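Hypothetical protein (Exiguobacterium sibiricum, PDB 2HKV) is of unknown function but, as a putative member of the DinB family, forms a dimer of helical subunits that bind nickel through three histidines. Local coordinates at residues 11-16 against 120-125; 20-25 against 143-148; 29-34 against 137-142; 58-63 against 71-76. All coordinates share one frame; numbering follows the deposited sequence.

Interaction 1 (11-16 against 120-125); sequences RHVGVG and EAAVHL. With NI (nickel (II) ion), chain B.
Val-13 and Ala-122 bring their backbones to 5.9 Å, CA to CA, where helices 4-26 and 114-138 run side by side in roughly the same direction, the axes of the two short segments at 32° and 10.0 Å apart at closest approach. These are two helices of the DinB-type bundle, and the contact is a small, fully buried apolar one with no hydrogen bond across it. Val-13 touches both partners on helix 114-138. With CG1 anti to the backbone N (chi1 -179°), its two methyls part toward different neighbours: CG2 lies 3.5 Å from Ala-122 CB, while CG1 reaches Leu-125 CD2 at 4.0 Å, the two side chains crossing obliquely. Leu-125 leans across to helix 4-26, and its CD2 comes to rest against bare backbone, 3.8 Å from Gly-16 C. The lack of a side chain at Gly-16 matters here, since a beta carbon would point at Leu-125 and collide with that methyl. Trp-90 and Tyr-93 of helix 82-98 and Leu-54 of helix 43-61 pack on Val-13, so a third and a fourth helix close over the seam. The far side of helix 114-138 serves the metal site. One residue before Leu-125, His-124 is directed away from helix 4-26 and joins His-49 and His-128 in holding the nickel ion, with two waters also bound. Asp-57 OD2 is hydrogen-bonded to ND1 of the same imidazole, a second-shell partner that helps fix the ring's rotation. His-124 NE2 binds the nickel at 2.1 Å.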
loop_
_atom_site.group_PDB
_atom_site.type_symbol
_atom_site.label_atom_id
_atom_site.label_comp_id
_atom_site.label_asym_id
_atom_site.label_seq_id
_atom_site.Cartn_x
_atom_site.Cartn_y
_atom_site.Cartn_z
ATOM N N ARG A 11 10.610 9.392 -3.289
ATOM C CA ARG A 11 11.250 8.562 -2.226
ATOM C C ARG A 11 10.515 7.229 -2.008
ATOM O O ARG A 11 11.102 6.149 -2.108
ATOM C CB ARG A 11 11.331 9.365 -0.934
ATOM C CG ARG A 11 11.858 8.598 0.271
ATOM C CD ARG A 11 12.161 9.492 1.431
ATOM N NE ARG A 11 12.552 8.719 2.622
ATOM C CZ ARG A 11 13.171 9.245 3.682
ATOM N NH1 ARG A 11 13.463 10.511 3.722
ATOM N NH2 ARG A 11 13.510 8.457 4.709
ATOM N N HIS A 12 9.232 7.328 -1.688
ATOM C CA HIS A 12 8.437 6.189 -1.264
ATOM C C HIS A 12 8.025 5.312 -2.414
ATOM O O HIS A 12 8.034 4.069 -2.295
ATOM C CB HIS A 12 7.261 6.661 -0.364
ATOM C CG HIS A 12 7.721 7.200 0.954
ATOM N ND1 HIS A 12 8.054 6.367 2.020
ATOM C CD2 HIS A 12 7.981 8.460 1.369
ATOM C CE1 HIS A 12 8.517 7.109 3.012
ATOM N NE2 HIS A 12 8.505 8.374 2.646
ATOM N N VAL A 13 7.705 5.888 -3.569
ATOM C CA VAL A 13 7.455 5.038 -4.728
ATOM C C VAL A 13 8.766 4.378 -5.206
ATOM O O VAL A 13 8.791 3.214 -5.593
ATOM C CB VAL A 13 6.724 5.749 -5.912
ATOM C CG1 VAL A 13 6.507 4.734 -7.026
ATOM C CG2 VAL A 13 5.382 6.327 -5.498
ATOM N N GLY A 14 9.880 5.090 -5.129
ATOM C CA GLY A 14 11.187 4.470 -5.457
ATOM C C GLY A 14 11.515 3.272 -4.554
ATOM O O GLY A 14 12.074 2.253 -5.010
ATOM N N VAL A 15 11.206 3.371 -3.261
ATOM C CA VAL A 15 11.401 2.231 -2.364
ATOM C C VAL A 15 10.545 1.086 -2.822
ATOM O O VAL A 15 10.996 -0.060 -2.873
ATOM C CB VAL A 15 10.991 2.505 -0.861
ATOM C CG1 VAL A 15 10.962 1.212 -0.054
ATOM C CG2 VAL A 15 11.898 3.574 -0.158
ATOM N N GLY A 16 9.268 1.388 -3.050
ATOM C CA GLY A 16 8.323 0.417 -3.592
ATOM C C GLY A 16 8.849 -0.294 -4.813
ATOM O O GLY A 16 8.761 -1.515 -4.925
ATOM N N GLU A 120 -2.693 7.556 -5.920
ATOM C CA GLU A 120 -3.418 6.313 -6.133
ATOM C C GLU A 120 -2.497 5.245 -6.676
ATOM O O GLU A 120 -2.569 4.101 -6.248
ATOM C CB GLU A 120 -4.596 6.536 -7.083
ATOM C CG GLU A 120 -5.557 5.344 -7.287
ATOM C CD GLU A 120 -4.971 4.217 -8.156
ATOM O OE1 GLU A 120 -4.144 4.523 -9.037
ATOM O OE2 GLU A 120 -5.329 3.026 -7.993
ATOM N N ALA A 121 -1.579 5.611 -7.558
ATOM C CA ALA A 121 -0.760 4.609 -8.211
ATOM C C ALA A 121 0.226 4.133 -7.139
ATOM O O ALA A 121 0.566 2.961 -7.111
ATOM C CB ALA A 121 -0.030 5.209 -9.394
ATOM N N ALA A 122 0.702 5.041 -6.286
ATOM C CA ALA A 122 1.603 4.682 -5.177
ATOM C C ALA A 122 0.996 3.603 -4.219
ATOM O O ALA A 122 1.591 2.548 -3.954
ATOM C CB ALA A 122 2.057 5.947 -4.378
ATOM N N VAL A 123 -0.189 3.874 -3.701
ATOM C CA VAL A 123 -0.836 2.942 -2.796
ATOM C C VAL A 123 -1.255 1.666 -3.499
ATOM O O VAL A 123 -1.253 0.615 -2.890
ATOM C CB VAL A 123 -2.043 3.583 -2.006
ATOM C CG1 VAL A 123 -1.536 4.746 -1.154
ATOM C CG2 VAL A 123 -3.185 4.043 -2.912
ATOM N N HIS A 124 -1.607 1.736 -4.786
ATOM C CA HIS A 124 -1.851 0.520 -5.569
ATOM C C HIS A 124 -0.597 -0.375 -5.702
ATOM O O HIS A 124 -0.641 -1.597 -5.488
ATOM C CB HIS A 124 -2.422 0.965 -6.936
ATOM C CG HIS A 124 -2.943 -0.135 -7.762
ATOM N ND1 HIS A 124 -3.188 0.015 -9.099
ATOM C CD2 HIS A 124 -3.258 -1.407 -7.450
ATOM C CE1 HIS A 124 -3.637 -1.120 -9.581
ATOM N NE2 HIS A 124 -3.698 -1.980 -8.589
ATOM N N LEU A 125 0.550 0.256 -5.875
ATOM C CA LEU A 125 1.821 -0.440 -5.877
ATOM C C LEU A 125 2.121 -1.179 -4.548
ATOM O O LEU A 125 2.450 -2.396 -4.550
ATOM C CB LEU A 125 2.987 0.506 -6.240
ATOM C CG LEU A 125 4.353 -0.178 -6.399
ATOM C CD1 LEU A 125 4.453 -0.911 -7.729
ATOM C CD2 LEU A 125 5.487 0.895 -6.243
HETATM NI NI NI B . -4.510 -3.929 -8.918
HETATM O O HOH W 1 -5.689 -5.838 -9.117
HETATM O O HOH W 2 -5.936 -3.173 -10.224
#

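Interaction 2 (20-25 against 143-148); sequences TRDLIR and IKLDLF
Ile-143, which packs on Leu-23, has its backbone N hydrogen-bonded to Asn-137 OD1, a bond that ties the start of the C-terminal tail to the end of helix 114-138. Leu-23 reaches it from the buried side of the contact. Its CG lies beside the backbone N and anti to the carbonyl carbon (chi1 -73°), which carries CD2 to the tail, 3.9 Å from Ile-143 CD1 and 4.0 Å from Ile-143 CG2; the side chains cross at about a right angle. Leu-133 and Leu-136 of helix 114-138 also touch Ile-143, which thus fills the seam between that helix and helix 4-26.

Asp-22 meets the tail through its beta carbon: CB lies 3.9 Å from Leu-145 CD1 and about as far from CD2, so the forked end of the leucine straddles it as the two side chains pass at a slant. The carboxylate faces Arg-25 in a long ion pair, OD1 lying at the guanidinium edge and in its plane. Further along, Asp-146 OD1 accepts a 3.2 Å hydrogen bond from Phe-148 N, forming an Asx turn, and the Phe-148 ring meets His-124 and His-127 of the second subunit. No hydrogen bond joins the two segments: this is an irregular C-terminal tail laid by its aliphatic residues along the first helix of a DinB-type helical bundle.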
loop_
_atom_site.group_PDB
_atom_site.type_symbol
_atom_site.label_atom_id
_atom_site.label_comp_id
_atom_site.label_asym_id
_atom_site.label_seq_id
_atom_site.Cartn_x
_atom_site.Cartn_y
_atom_site.Cartn_z
ATOM N N THR A 20 10.253 -4.166 -4.961
ATOM C CA THR A 20 9.562 -5.053 -5.879
ATOM C C THR A 20 10.510 -5.737 -6.845
ATOM O O THR A 20 10.370 -6.959 -7.093
ATOM C CB THR A 20 8.435 -4.338 -6.642
ATOM O OG1 THR A 20 7.498 -3.835 -5.688
ATOM C CG2 THR A 20 7.693 -5.279 -7.625
ATOM N N ARG A 21 11.477 -4.974 -7.356
ATOM C CA ARG A 21 12.484 -5.500 -8.271
ATOM C C ARG A 21 13.224 -6.647 -7.568
ATOM O O ARG A 21 13.435 -7.708 -8.145
ATOM C CB ARG A 21 13.441 -4.385 -8.730
ATOM C CG ARG A 21 14.214 -4.704 -9.945
ATOM C CD ARG A 21 15.334 -3.673 -10.179
ATOM N NE ARG A 21 14.770 -2.340 -10.405
ATOM C CZ ARG A 21 15.182 -1.213 -9.827
ATOM N NH1 ARG A 21 16.196 -1.198 -8.962
ATOM N NH2 ARG A 21 14.578 -0.070 -10.135
ATOM N N ASP A 22 13.588 -6.447 -6.297
ATOM C CA ASP A 22 14.314 -7.474 -5.558
ATOM C C ASP A 22 13.457 -8.713 -5.384
ATOM O O ASP A 22 13.945 -9.845 -5.555
ATOM C CB ASP A 22 14.746 -6.966 -4.192
ATOM C CG ASP A 22 15.811 -5.876 -4.279
ATOM O OD1 ASP A 22 16.597 -5.873 -5.279
ATOM O OD2 ASP A 22 15.866 -5.033 -3.336
ATOM N N LEU A 23 12.167 -8.508 -5.087
ATOM C CA LEU A 23 11.273 -9.659 -4.885
ATOM C C LEU A 23 11.143 -10.482 -6.161
ATOM O O LEU A 23 11.220 -11.697 -6.099
ATOM C CB LEU A 23 9.867 -9.239 -4.396
ATOM C CG LEU A 23 9.709 -8.757 -2.941
ATOM C CD1 LEU A 23 8.263 -8.248 -2.715
ATOM C CD2 LEU A 23 10.017 -9.881 -1.941
ATOM N N ILE A 24 10.968 -9.806 -7.292
ATOM C CA ILE A 24 10.814 -10.467 -8.575
ATOM C C ILE A 24 12.056 -11.298 -8.831
ATOM O O ILE A 24 11.934 -12.457 -9.201
ATOM C CB ILE A 24 10.499 -9.442 -9.733
ATOM C CG1 ILE A 24 9.080 -8.881 -9.554
ATOM C CG2 ILE A 24 10.677 -10.082 -11.134
ATOM C CD1 ILE A 24 8.742 -7.694 -10.464
ATOM N N ARG A 25 13.248 -10.748 -8.539
ATOM C CA ARG A 25 14.494 -11.520 -8.727
ATOM C C ARG A 25 14.646 -12.752 -7.806
ATOM O O ARG A 25 15.495 -13.614 -8.053
ATOM C CB ARG A 25 15.700 -10.605 -8.595
ATOM C CG ARG A 25 15.815 -9.573 -9.702
ATOM C CD ARG A 25 16.755 -8.470 -9.239
ATOM N NE ARG A 25 17.149 -7.578 -10.319
ATOM C CZ ARG A 25 17.567 -6.319 -10.154
ATOM N NH1 ARG A 25 17.634 -5.766 -8.939
ATOM N NH2 ARG A 25 17.908 -5.596 -11.217
ATOM N N ILE A 143 10.906 -14.296 3.554
ATOM C CA ILE A 143 11.603 -13.077 3.073
ATOM C C ILE A 143 12.086 -12.141 4.185
ATOM O O ILE A 143 11.330 -11.776 5.088
ATOM C CB ILE A 143 10.754 -12.337 2.019
ATOM C CG1 ILE A 143 10.794 -13.170 0.710
ATOM C CG2 ILE A 143 11.216 -10.835 1.803
ATOM C CD1 ILE A 143 9.523 -13.228 0.029
ATOM N N LYS A 144 13.371 -11.763 4.099
ATOM C CA LYS A 144 14.027 -10.912 5.089
ATOM C C LYS A 144 14.518 -9.590 4.438
ATOM O O LYS A 144 15.603 -9.092 4.761
ATOM C CB LYS A 144 15.207 -11.655 5.749
ATOM C CG LYS A 144 14.922 -13.101 6.267
ATOM C CD LYS A 144 13.995 -13.142 7.484
ATOM N N LEU A 145 13.705 -9.027 3.545
ATOM C CA LEU A 145 14.024 -7.786 2.811
ATOM C C LEU A 145 13.435 -6.593 3.575
ATOM O O LEU A 145 12.249 -6.610 3.922
ATOM C CB LEU A 145 13.381 -7.845 1.417
ATOM C CG LEU A 145 14.107 -7.421 0.144
ATOM C CD1 LEU A 145 14.522 -8.659 -0.678
ATOM C CD2 LEU A 145 13.145 -6.583 -0.641
ATOM N N ASP A 146 14.231 -5.560 3.838
ATOM C CA ASP A 146 13.700 -4.367 4.503
ATOM C C ASP A 146 12.711 -3.632 3.562
ATOM O O ASP A 146 13.102 -3.023 2.561
ATOM C CB ASP A 146 14.838 -3.431 4.973
ATOM C CG ASP A 146 14.354 -2.334 5.950
ATOM O OD1 ASP A 146 13.126 -2.046 5.990
ATOM O OD2 ASP A 146 15.208 -1.751 6.673
ATOM N N LEU A 147 11.431 -3.701 3.918
ATOM C CA LEU A 147 10.326 -3.200 3.080
ATOM C C LEU A 147 9.994 -1.717 3.309
ATOM O O LEU A 147 9.285 -1.096 2.517
ATOM C CB LEU A 147 9.059 -4.041 3.331
ATOM C CG LEU A 147 9.138 -5.566 3.158
ATOM C CD1 LEU A 147 7.804 -6.130 3.587
ATOM C CD2 LEU A 147 9.490 -5.989 1.734
ATOM N N PHE A 148 10.482 -1.180 4.423
ATOM C CA PHE A 148 10.376 0.237 4.746
ATOM C C PHE A 148 11.736 0.663 5.308
ATOM O O PHE A 148 12.003 1.849 5.516
ATOM C CB PHE A 148 9.256 0.484 5.775
ATOM C CG PHE A 148 7.847 0.222 5.249
ATOM C CD1 PHE A 148 7.116 1.241 4.609
ATOM C CD2 PHE A 148 7.244 -1.044 5.410
ATOM C CE1 PHE A 148 5.831 0.996 4.146
ATOM C CE2 PHE A 148 5.962 -1.288 4.942
ATOM C CZ PHE A 148 5.254 -0.277 4.302
#

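Interaction 3 (29-34 against 137-142); sequences PEDWDK and NLLGYD
The Tyr-141 ring meets Asp-31 at its hydroxyl-bearing edge, with OD2 close to the ring plane and the carboxylate turned 56° from it; Leu-139 C also lies at the ring edge, in plane. The two side chains come from opposite directions, and OH donates to Asp-31 OD2 in a hydrogen bond whose modelled length, 2.4 Å, is doubtfully short and says nothing about its strength. This links the loop after helix 4-26 to the end of helix 114-138, which a Schellman motif closes: Gly-140, at positive phi, gives its N to Asn-137 O, and Tyr-141 N reaches back to Leu-136 O. The tyrosine hydroxyl also bonds Gln-28 N, so it bridges two points of the same loop.

Asp-31 opens a type I turn whose last residue, Lys-34, folds back to it; NZ forms a salt bridge with OD1 at 3.0 Å, nearly along the C-O bond direction. Replacing Asp-31 with an alanine would probably leave the Tyr-141 hydroxyl without its acceptor and the Lys-34 ammonium without this counter-charge, the end of the lysine chain being less fixed. That chain, bent at chi2 (-128°), passes Leu-139 at a slant, CD 3.5 Å from Leu-139 CD2.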
loop_
_atom_site.group_PDB
_atom_site.type_symbol
_atom_site.label_atom_id
_atom_site.label_comp_id
_atom_site.label_asym_id
_atom_site.label_seq_id
_atom_site.Cartn_x
_atom_site.Cartn_y
_atom_site.Cartn_z
ATOM N N PRO A 29 11.977 -20.410 -11.066
ATOM C CA PRO A 29 11.244 -20.853 -12.264
ATOM C C PRO A 29 10.005 -21.651 -11.968
ATOM O O PRO A 29 8.982 -21.444 -12.596
ATOM C CB PRO A 29 12.231 -21.811 -12.956
ATOM C CG PRO A 29 13.343 -22.062 -11.922
ATOM C CD PRO A 29 13.403 -20.791 -11.161
ATOM N N GLU A 30 10.105 -22.585 -11.034
ATOM C CA GLU A 30 9.005 -23.497 -10.759
ATOM C C GLU A 30 7.748 -22.786 -10.267
ATOM O O GLU A 30 6.673 -23.321 -10.390
ATOM C CB GLU A 30 9.425 -24.598 -9.748
ATOM C CG GLU A 30 10.023 -24.099 -8.380
ATOM C CD GLU A 30 11.568 -24.223 -8.238
ATOM O OE1 GLU A 30 12.201 -24.990 -8.990
ATOM O OE2 GLU A 30 12.142 -23.558 -7.343
ATOM N N ASP A 31 7.886 -21.568 -9.743
ATOM C CA ASP A 31 6.821 -20.946 -8.946
ATOM C C ASP A 31 5.885 -19.984 -9.692
ATOM O O ASP A 31 4.870 -19.526 -9.125
ATOM C CB ASP A 31 7.460 -20.217 -7.748
ATOM C CG ASP A 31 8.048 -21.195 -6.723
ATOM O OD1 ASP A 31 7.554 -22.354 -6.629
ATOM O OD2 ASP A 31 8.983 -20.807 -5.998
ATOM N N TRP A 32 6.223 -19.659 -10.935
ATOM C CA TRP A 32 5.505 -18.619 -11.662
ATOM C C TRP A 32 4.022 -18.920 -11.841
ATOM O O TRP A 32 3.195 -18.027 -11.766
ATOM C CB TRP A 32 6.140 -18.370 -13.023
ATOM C CG TRP A 32 7.476 -17.699 -12.968
ATOM C CD1 TRP A 32 8.696 -18.265 -13.253
ATOM C CD2 TRP A 32 7.733 -16.342 -12.660
ATOM N NE1 TRP A 32 9.687 -17.340 -13.130
ATOM C CE2 TRP A 32 9.135 -16.151 -12.739
ATOM C CE3 TRP A 32 6.932 -15.264 -12.307
ATOM C CZ2 TRP A 32 9.735 -14.919 -12.514
ATOM C CZ3 TRP A 32 7.539 -14.040 -12.055
ATOM C CH2 TRP A 32 8.927 -13.879 -12.168
ATOM N N ASP A 33 3.660 -20.162 -12.095
ATOM C CA ASP A 33 2.238 -20.477 -12.263
ATOM C C ASP A 33 1.516 -20.893 -10.992
ATOM O O ASP A 33 0.317 -21.191 -11.032
ATOM C CB ASP A 33 2.057 -21.584 -13.324
ATOM C CG ASP A 33 2.362 -21.080 -14.716
ATOM O OD1 ASP A 33 1.906 -19.945 -15.037
ATOM O OD2 ASP A 33 3.079 -21.789 -15.466
ATOM N N LYS A 34 2.236 -20.952 -9.881
ATOM C CA LYS A 34 1.625 -21.267 -8.602
ATOM C C LYS A 34 0.590 -20.190 -8.213
ATOM O O LYS A 34 0.782 -18.975 -8.463
ATOM C CB LYS A 34 2.702 -21.418 -7.502
ATOM C CG LYS A 34 3.548 -22.696 -7.592
ATOM C CD LYS A 34 3.556 -23.454 -6.226
ATOM C CE LYS A 34 4.501 -24.690 -6.150
ATOM N NZ LYS A 34 5.763 -24.692 -7.025
ATOM N N ASN A 137 6.041 -15.751 0.775
ATOM C CA ASN A 137 6.088 -16.314 2.127
ATOM C C ASN A 137 5.196 -17.551 2.300
ATOM O O ASN A 137 5.577 -18.512 2.989
ATOM C CB ASN A 137 5.720 -15.255 3.152
ATOM C CG ASN A 137 6.869 -14.293 3.442
ATOM O OD1 ASN A 137 8.046 -14.665 3.378
ATOM N ND2 ASN A 137 6.519 -13.059 3.749
ATOM N N LEU A 138 4.031 -17.561 1.667
ATOM C CA LEU A 138 3.201 -18.788 1.580
ATOM C C LEU A 138 3.972 -19.953 0.936
ATOM O O LEU A 138 3.774 -21.113 1.282
ATOM C CB LEU A 138 1.948 -18.545 0.761
ATOM C CG LEU A 138 0.784 -17.863 1.519
ATOM C CD1 LEU A 138 -0.301 -17.325 0.575
ATOM C CD2 LEU A 138 0.185 -18.783 2.485
ATOM N N LEU A 139 4.887 -19.621 0.022
ATOM C CA LEU A 139 5.679 -20.620 -0.675
ATOM C C LEU A 139 6.987 -20.950 0.063
ATOM O O LEU A 139 7.848 -21.597 -0.494
ATOM C CB LEU A 139 5.937 -20.165 -2.118
ATOM C CG LEU A 139 4.707 -20.138 -3.048
ATOM C CD1 LEU A 139 4.990 -19.381 -4.383
ATOM C CD2 LEU A 139 4.188 -21.546 -3.333
ATOM N N GLY A 140 7.142 -20.492 1.305
ATOM C CA GLY A 140 8.318 -20.854 2.110
ATOM C C GLY A 140 9.568 -20.038 1.871
ATOM O O GLY A 140 10.635 -20.419 2.309
ATOM N N TYR A 141 9.474 -18.878 1.241
ATOM C CA TYR A 141 10.668 -18.099 0.972
ATOM C C TYR A 141 11.187 -17.352 2.229
ATOM O O TYR A 141 12.329 -16.894 2.248
ATOM C CB TYR A 141 10.399 -17.049 -0.104
ATOM C CG TYR A 141 10.322 -17.530 -1.536
ATOM C CD1 TYR A 141 9.392 -18.483 -1.943
ATOM C CD2 TYR A 141 11.156 -16.981 -2.508
ATOM C CE1 TYR A 141 9.316 -18.905 -3.282
ATOM C CE2 TYR A 141 11.085 -17.373 -3.840
ATOM C CZ TYR A 141 10.157 -18.339 -4.225
ATOM O OH TYR A 141 10.090 -18.718 -5.544
ATOM N N ASP A 142 10.344 -17.144 3.242
ATOM C CA ASP A 142 10.797 -16.535 4.502
ATOM C C ASP A 142 11.557 -15.220 4.237
ATOM O O ASP A 142 12.714 -15.043 4.646
ATOM C CB ASP A 142 11.681 -17.559 5.262
ATOM C CG ASP A 142 12.067 -17.102 6.672
ATOM O OD1 ASP A 142 11.628 -16.013 7.109
ATOM O OD2 ASP A 142 12.800 -17.865 7.346
#

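Interaction 4 (58-63 against 71-76); sequences LRIATG and QFYAVP
Arg-59 and Phe-72 meet at about a right angle, the arginine through the CD and NE end of its chain and the phenylalanine through the CD1-CE1 side of its ring. Arg-59 starts with CG beside the backbone N (chi1 -73°) and then runs extended to NE, which sets CD 4.0 Å from Phe-72 CD1 and NE equally far from CE1. The guanidinium plane is inclined 29° to the ring. Phe-72 has CG anti to the backbone N (chi1 177°), which directs the ring toward helix 43-61, where Val-52, Glu-55 and Ala-56 also touch it. A salt bridge from Arg-59 NE to Glu-55 holds the polar end of the arginine on its own helix.

Together these residues pack the short helix 66-73 back against the end of helix 43-61, an alpha-alpha hairpin in the bundle; the first helix stops in a Schellman motif at Gly-63, whose phi is positive. In the second pair, Ile-60 CG1, anti to the carbonyl carbon, brings CD1 to 3.6 Å from Tyr-73 OH, again with the side chains crossing nearly perpendicularly. That hydroxyl, Tyr-73 OH, lies about 8 Å from the nickel ion, too far to bind it.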
loop_
_atom_site.group_PDB
_atom_site.type_symbol
_atom_site.label_atom_id
_atom_site.label_comp_id
_atom_site.label_asym_id
_atom_site.label_seq_id
_atom_site.Cartn_x
_atom_site.Cartn_y
_atom_site.Cartn_z
ATOM N N LEU A 58 -1.662 5.756 -14.741
ATOM C CA LEU A 58 -1.545 7.135 -15.184
ATOM C C LEU A 58 -2.135 7.322 -16.568
ATOM O O LEU A 58 -2.653 8.389 -16.852
ATOM C CB LEU A 58 -0.087 7.626 -15.112
ATOM C CG LEU A 58 0.462 7.823 -13.677
ATOM C CD1 LEU A 58 1.821 8.442 -13.744
ATOM C CD2 LEU A 58 -0.441 8.666 -12.841
ATOM N N ARG A 59 -2.079 6.287 -17.399
ATOM C CA ARG A 59 -2.764 6.287 -18.692
ATOM C C ARG A 59 -4.276 6.334 -18.516
ATOM O O ARG A 59 -4.978 7.115 -19.210
ATOM C CB ARG A 59 -2.358 5.039 -19.488
ATOM C CG ARG A 59 -0.940 5.099 -20.028
ATOM C CD ARG A 59 -0.562 4.002 -21.042
ATOM N NE ARG A 59 0.805 4.242 -21.504
ATOM C CZ ARG A 59 1.140 4.927 -22.592
ATOM N NH1 ARG A 59 0.220 5.403 -23.410
ATOM N NH2 ARG A 59 2.422 5.125 -22.870
ATOM N N ILE A 60 -4.798 5.464 -17.656
ATOM C CA ILE A 60 -6.194 5.533 -17.248
ATOM C C ILE A 60 -6.564 6.963 -16.819
ATOM O O ILE A 60 -7.650 7.437 -17.181
ATOM C CB ILE A 60 -6.509 4.496 -16.134
ATOM C CG1 ILE A 60 -6.567 3.085 -16.746
ATOM C CG2 ILE A 60 -7.802 4.858 -15.366
ATOM C CD1 ILE A 60 -6.178 1.961 -15.748
ATOM N N ALA A 61 -5.677 7.597 -16.046
ATOM C CA ALA A 61 -5.849 8.963 -15.475
ATOM C C ALA A 61 -5.944 10.069 -16.543
ATOM O O ALA A 61 -6.663 11.072 -16.382
ATOM C CB ALA A 61 -4.689 9.290 -14.482
ATOM N N THR A 62 -5.249 9.856 -17.655
ATOM C CA THR A 62 -5.176 10.868 -18.700
ATOM C C THR A 62 -6.179 10.639 -19.787
ATOM O O THR A 62 -6.199 11.400 -20.723
ATOM C CB THR A 62 -3.726 11.037 -19.204
ATOM O OG1 THR A 62 -3.199 9.797 -19.641
ATOM C CG2 THR A 62 -2.822 11.546 -18.058
ATOM N N GLY A 63 -7.058 9.637 -19.624
ATOM C CA GLY A 63 -8.216 9.452 -20.493
ATOM C C GLY A 63 -8.145 8.250 -21.415
ATOM O O GLY A 63 -8.817 8.242 -22.440
ATOM N N GLN A 71 -5.657 -3.062 -25.133
ATOM C CA GLN A 71 -4.521 -3.243 -26.015
ATOM C C GLN A 71 -3.241 -3.190 -25.181
ATOM O O GLN A 71 -2.319 -3.932 -25.496
ATOM C CB GLN A 71 -4.514 -2.157 -27.069
ATOM C CG GLN A 71 -3.285 -2.170 -27.931
ATOM C CD GLN A 71 -3.396 -1.247 -29.105
ATOM O OE1 GLN A 71 -4.512 -0.791 -29.486
ATOM N NE2 GLN A 71 -2.243 -0.976 -29.730
ATOM N N PHE A 72 -3.238 -2.374 -24.105
ATOM C CA PHE A 72 -2.096 -2.167 -23.228
ATOM C C PHE A 72 -1.864 -3.406 -22.406
ATOM O O PHE A 72 -0.753 -3.884 -22.318
ATOM C CB PHE A 72 -2.333 -0.960 -22.269
ATOM C CG PHE A 72 -1.219 -0.728 -21.263
ATOM C CD1 PHE A 72 -0.132 0.090 -21.563
ATOM C CD2 PHE A 72 -1.292 -1.282 -20.032
ATOM C CE1 PHE A 72 0.897 0.309 -20.635
ATOM C CE2 PHE A 72 -0.258 -1.084 -19.077
ATOM C CZ PHE A 72 0.825 -0.289 -19.383
ATOM N N TYR A 73 -2.929 -3.919 -21.798
ATOM C CA TYR A 73 -2.828 -5.087 -20.969
ATOM C C TYR A 73 -2.508 -6.321 -21.751
ATOM O O TYR A 73 -1.938 -7.245 -21.199
ATOM C CB TYR A 73 -4.115 -5.302 -20.171
ATOM C CG TYR A 73 -4.387 -4.255 -19.127
ATOM C CD1 TYR A 73 -3.410 -3.887 -18.208
ATOM C CD2 TYR A 73 -5.621 -3.628 -19.046
ATOM C CE1 TYR A 73 -3.656 -2.946 -17.235
ATOM C CE2 TYR A 73 -5.866 -2.659 -18.075
ATOM C CZ TYR A 73 -4.882 -2.329 -17.181
ATOM O OH TYR A 73 -5.099 -1.400 -16.195
ATOM N N ALA A 74 -2.871 -6.350 -23.030
ATOM C CA ALA A 74 -2.608 -7.507 -23.866
ATOM C C ALA A 74 -1.160 -7.643 -24.328
ATOM O O ALA A 74 -0.808 -8.685 -24.846
ATOM C CB ALA A 74 -3.574 -7.543 -25.098
ATOM N N VAL A 75 -0.323 -6.623 -24.178
ATOM C CA VAL A 75 1.068 -6.781 -24.619
ATOM C C VAL A 75 1.764 -7.722 -23.616
ATOM O O VAL A 75 1.754 -7.475 -22.419
ATOM C CB VAL A 75 1.799 -5.426 -24.847
ATOM C CG1 VAL A 75 3.290 -5.649 -25.050
ATOM C CG2 VAL A 75 1.242 -4.745 -26.105
ATOM N N PRO A 76 2.279 -8.861 -24.096
ATOM C CA PRO A 76 2.809 -9.855 -23.169
ATOM C C PRO A 76 4.106 -9.421 -22.469
ATOM O O PRO A 76 4.993 -8.873 -23.093
ATOM C CB PRO A 76 3.064 -11.077 -24.057
ATOM C CG PRO A 76 3.147 -10.556 -25.434
ATOM C CD PRO A 76 2.374 -9.292 -25.501
#

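How the interactions relate
Interactions 1 and 2 follow one another along helix 4-26, with centres 14 Å apart, and touch where Val-15 CG1 packs on Leu-147 O. Interaction 3 lies a further 14 Å from interaction 2 and meets it through a probable hydrogen bond between Ile-143 N and Asn-137 OD1; it shares helix 114-138 with interaction 1. In these three, residues from the start of the chain pair with residues near its end, so the first helix and the loop after it are joined to the last helix and its tail, and all three touch the second subunit. Interaction 4 is local, formed within the middle of the chain, and sits across the chain's centre from interactions 1 and 2.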